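Side-chain contact in titin (Homo sapiens, PDB 3LCY), which spans half of the muscle sarcomere, from Z-disc to M-line, as a giant elastic and scaffolding protein, represented here by two tandem A-band immunoglobulin domains: residues A[135-140]-A[159-164]. Sequence-based numbering, arbitrary orientation.
Sequences MTWFHG and THLVMK
The indole NE1 of Trp137 donates to the hydroxyl oxygen OG1 of Thr159 at 2.7 Å, the one hydrogen bond between the two segments, with an N-H...O angle of 154°. The acceptor sits at the edge of the indole, close to the ring plane, though the bond is bent. On the threonine side, OG1 lies anti to the backbone N (chi1 172°), which places it at the indole N-H. That oxygen is also hydrogen-bonded to Asn154 OD1, a second tie that helps fix its rotation. Leu161, two residues further along, lies over one face of the same indole. Its CB stands 3.9 Å above the ring plane, while CD2 makes a CH-pi contact over the face, 4.0 Å from the centroid of the six-membered ring. Both segments belong to an immunoglobulin I-set domain and face each other from the two sheets of its beta sandwich; the short strand axes come within 8.7 Å and run at 31°. Trp137 is the core tryptophan characteristic of Ig folds, here packed also against Val125 and Val177. With CG opposite the carbonyl carbon, it reaches into the layer between the two sheets. Near the start of both segments, the Met135 chain has a kink at its last torsion, and SD rests 3.7 Å from Thr159 CB, the two side chains lying alongside each other and pointing opposite ways. Met135 also touches Tyr127 and Asn154.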
ATOM      1  N   MET A 135      -9.236   5.704  -9.976  1.00 23.55           N
ATOM      2  CA  MET A 135      -9.791   4.480 -10.514  1.00 25.41           C
ATOM      3  C   MET A 135     -11.116   4.768 -11.185  1.00 25.95           C
ATOM      4  O   MET A 135     -11.945   5.489 -10.646  1.00 29.36           O
ATOM      5  CB  MET A 135      -9.932   3.439  -9.403  1.00 28.14           C
ATOM      6  CG  MET A 135      -8.592   2.987  -8.842  1.00 30.22           C
ATOM      7  SD  MET A 135      -8.651   1.952  -7.372  1.00 38.55           S
ATOM      8  CE  MET A 135      -8.674   3.166  -6.074  1.00 17.12           C
ATOM      9  N   THR A 136     -11.310   4.220 -12.376  1.00 22.78           N
ATOM     10  CA  THR A 136     -12.550   4.469 -13.103  1.00 25.92           C
ATOM     11  C   THR A 136     -13.088   3.213 -13.789  1.00 25.47           C
ATOM     12  O   THR A 136     -12.322   2.398 -14.306  1.00 23.41           O
ATOM     13  CB  THR A 136     -12.365   5.576 -14.161  1.00 27.95           C
ATOM     14  OG1 THR A 136     -11.821   6.752 -13.547  1.00 27.08           O
ATOM     15  CG2 THR A 136     -13.692   5.923 -14.810  1.00 29.04           C
ATOM     16  N   TRP A 137     -14.409   3.069 -13.794  1.00 26.37           N
ATOM     17  CA  TRP A 137     -15.064   1.959 -14.477  1.00 23.11           C
ATOM     18  C   TRP A 137     -15.948   2.461 -15.613  1.00 19.80           C
ATOM     19  O   TRP A 137     -16.631   3.477 -15.480  1.00 19.08           O
ATOM     20  CB  TRP A 137     -15.903   1.138 -13.496  1.00 14.42           C
ATOM     21  CG  TRP A 137     -15.100   0.197 -12.651  1.00 18.32           C
ATOM     22  CD1 TRP A 137     -14.550   0.456 -11.430  1.00 19.09           C
ATOM     23  CD2 TRP A 137     -14.760  -1.158 -12.963  1.00 19.05           C
ATOM     24  NE1 TRP A 137     -13.888  -0.652 -10.962  1.00 18.12           N
ATOM     25  CE2 TRP A 137     -14.001  -1.659 -11.888  1.00 16.84           C
ATOM     26  CE3 TRP A 137     -15.021  -1.999 -14.051  1.00 20.73           C
ATOM     27  CZ2 TRP A 137     -13.501  -2.957 -11.863  1.00 16.07           C
ATOM     28  CZ3 TRP A 137     -14.524  -3.290 -14.027  1.00 20.02           C
ATOM     29  CH2 TRP A 137     -13.773  -3.756 -12.939  1.00 19.59           C
ATOM     30  N   PHE A 138     -15.928   1.746 -16.732  1.00 20.15           N
ATOM     31  CA  PHE A 138     -16.760   2.092 -17.877  1.00 20.76           C
ATOM     32  C   PHE A 138     -17.582   0.895 -18.334  1.00 24.80           C
ATOM     33  O   PHE A 138     -17.069  -0.218 -18.434  1.00 27.70           O
ATOM     34  CB  PHE A 138     -15.900   2.565 -19.054  1.00 20.89           C
ATOM     35  CG  PHE A 138     -15.133   3.830 -18.788  1.00 20.52           C
ATOM     36  CD1 PHE A 138     -15.672   5.066 -19.107  1.00 20.98           C
ATOM     37  CD2 PHE A 138     -13.864   3.783 -18.235  1.00 21.62           C
ATOM     38  CE1 PHE A 138     -14.965   6.232 -18.871  1.00 21.00           C
ATOM     39  CE2 PHE A 138     -13.153   4.943 -17.997  1.00 20.87           C
ATOM     40  CZ  PHE A 138     -13.704   6.170 -18.315  1.00 21.42           C
ATOM     41  N   HIS A 139     -18.859   1.125 -18.615  1.00 27.51           N
ATOM     42  CA  HIS A 139     -19.645   0.139 -19.337  1.00 29.19           C
ATOM     43  C   HIS A 139     -19.960   0.720 -20.707  1.00 32.69           C
ATOM     44  O   HIS A 139     -20.824   1.586 -20.843  1.00 32.93           O
ATOM     45  CB  HIS A 139     -20.928  -0.213 -18.588  1.00 28.99           C
ATOM     46  CG  HIS A 139     -21.738  -1.281 -19.254  1.00 29.77           C
ATOM     47  ND1 HIS A 139     -23.115  -1.251 -19.296  1.00 30.84           N
ATOM     48  CD2 HIS A 139     -21.367  -2.408 -19.907  1.00 29.12           C
ATOM     49  CE1 HIS A 139     -23.557  -2.314 -19.943  1.00 30.15           C
ATOM     50  NE2 HIS A 139     -22.517  -3.032 -20.325  1.00 26.53           N
ATOM     51  N   GLY A 140     -19.249   0.238 -21.720  1.00 35.29           N
ATOM     52  CA  GLY A 140     -19.312   0.838 -23.037  1.00 39.58           C
ATOM     53  C   GLY A 140     -18.627   2.187 -22.995  1.00 44.04           C
ATOM     54  O   GLY A 140     -17.437   2.278 -22.690  1.00 49.35           O
ATOM     55  N   THR A 159      -9.879  -2.252  -6.796  1.00 19.95           N
ATOM     56  CA  THR A 159     -11.092  -1.543  -7.169  1.00 19.10           C
ATOM     57  C   THR A 159     -12.217  -2.563  -7.328  1.00 22.47           C
ATOM     58  O   THR A 159     -12.116  -3.498  -8.124  1.00 20.32           O
ATOM     59  CB  THR A 159     -10.903  -0.732  -8.462  1.00 18.39           C
ATOM     60  OG1 THR A 159     -12.166  -0.206  -8.886  1.00 21.65           O
ATOM     61  CG2 THR A 159     -10.319  -1.603  -9.562  1.00 17.91           C
ATOM     62  N   HIS A 160     -13.280  -2.388  -6.550  1.00 25.81           N
ATOM     63  CA  HIS A 160     -14.331  -3.395  -6.459  1.00 27.16           C
ATOM     64  C   HIS A 160     -15.660  -2.890  -7.007  1.00 27.24           C
ATOM     65  O   HIS A 160     -16.266  -1.980  -6.446  1.00 26.46           O
ATOM     66  CB  HIS A 160     -14.498  -3.847  -5.006  1.00 28.90           C
ATOM     67  CG  HIS A 160     -15.394  -5.034  -4.838  1.00 33.40           C
ATOM     68  ND1 HIS A 160     -14.923  -6.323  -4.806  1.00 35.93           N
ATOM     69  CD2 HIS A 160     -16.743  -5.120  -4.696  1.00 36.54           C
ATOM     70  CE1 HIS A 160     -15.936  -7.161  -4.648  1.00 36.65           C
ATOM     71  NE2 HIS A 160     -17.048  -6.452  -4.580  1.00 37.22           N
ATOM     72  N   LEU A 161     -16.109  -3.490  -8.106  1.00 24.27           N
ATOM     73  CA  LEU A 161     -17.385  -3.130  -8.713  1.00 21.30           C
ATOM     74  C   LEU A 161     -18.444  -4.189  -8.431  1.00 25.65           C
ATOM     75  O   LEU A 161     -18.270  -5.358  -8.773  1.00 27.72           O
ATOM     76  CB  LEU A 161     -17.233  -2.943 -10.225  1.00 23.42           C
ATOM     77  CG  LEU A 161     -18.530  -2.768 -11.022  1.00 24.48           C
ATOM     78  CD1 LEU A 161     -19.239  -1.484 -10.623  1.00 26.11           C
ATOM     79  CD2 LEU A 161     -18.257  -2.781 -12.517  1.00 22.72           C
ATOM     80  N   VAL A 162     -19.548  -3.763  -7.869  1.00 22.11           N
ATOM     81  CA  VAL A 162     -20.679  -4.628  -7.637  1.00 24.20           C
ATOM     82  C   VAL A 162     -21.967  -4.239  -8.401  1.00 26.89           C
ATOM     83  O   VAL A 162     -22.443  -3.163  -8.339  1.00 30.89           O
ATOM     84  CB  VAL A 162     -20.895  -4.859  -6.120  1.00 25.17           C
ATOM     85  CG1 VAL A 162     -20.752  -3.668  -5.378  1.00 24.24           C
ATOM     86  CG2 VAL A 162     -22.175  -5.399  -5.846  1.00 28.54           C
ATOM     87  N   MET A 163     -22.512  -5.164  -9.138  1.00 23.09           N
ATOM     88  CA  MET A 163     -23.678  -4.888  -9.906  1.00 24.13           C
ATOM     89  C   MET A 163     -24.834  -5.704  -9.417  1.00 26.65           C
ATOM     90  O   MET A 163     -24.784  -6.881  -9.370  1.00 26.67           O
ATOM     91  CB  MET A 163     -23.390  -5.104 -11.375  1.00 26.76           C
ATOM     92  CG  MET A 163     -22.591  -3.982 -11.967  1.00 29.81           C
ATOM     93  SD  MET A 163     -21.881  -4.174 -13.566  1.00 42.82           S
ATOM     94  CE  MET A 163     -21.592  -5.874 -13.633  1.00 33.29           C
ATOM     95  N   LYS A 164     -25.894  -5.036  -9.038  1.00 29.81           N
ATOM     96  CA  LYS A 164     -27.052  -5.703  -8.516  1.00 34.78           C
ATOM     97  C   LYS A 164     -28.025  -6.101  -9.574  1.00 39.79           C
ATOM     98  O   LYS A 164     -28.259  -5.374 -10.469  1.00 40.14           O
ATOM     99  CB  LYS A 164     -27.760  -4.810  -7.541  1.00 38.77           C
ATOM    100  CG  LYS A 164     -27.686  -5.309  -6.174  1.00 50.18           C
ATOM    101  CD  LYS A 164     -28.445  -4.472  -5.191  1.00 59.66           C
ATOM    102  CE  LYS A 164     -27.598  -3.432  -4.512  1.00 63.49           C
ATOM    103  NZ  LYS A 164     -28.432  -2.558  -3.647  1.00 65.87           N
TER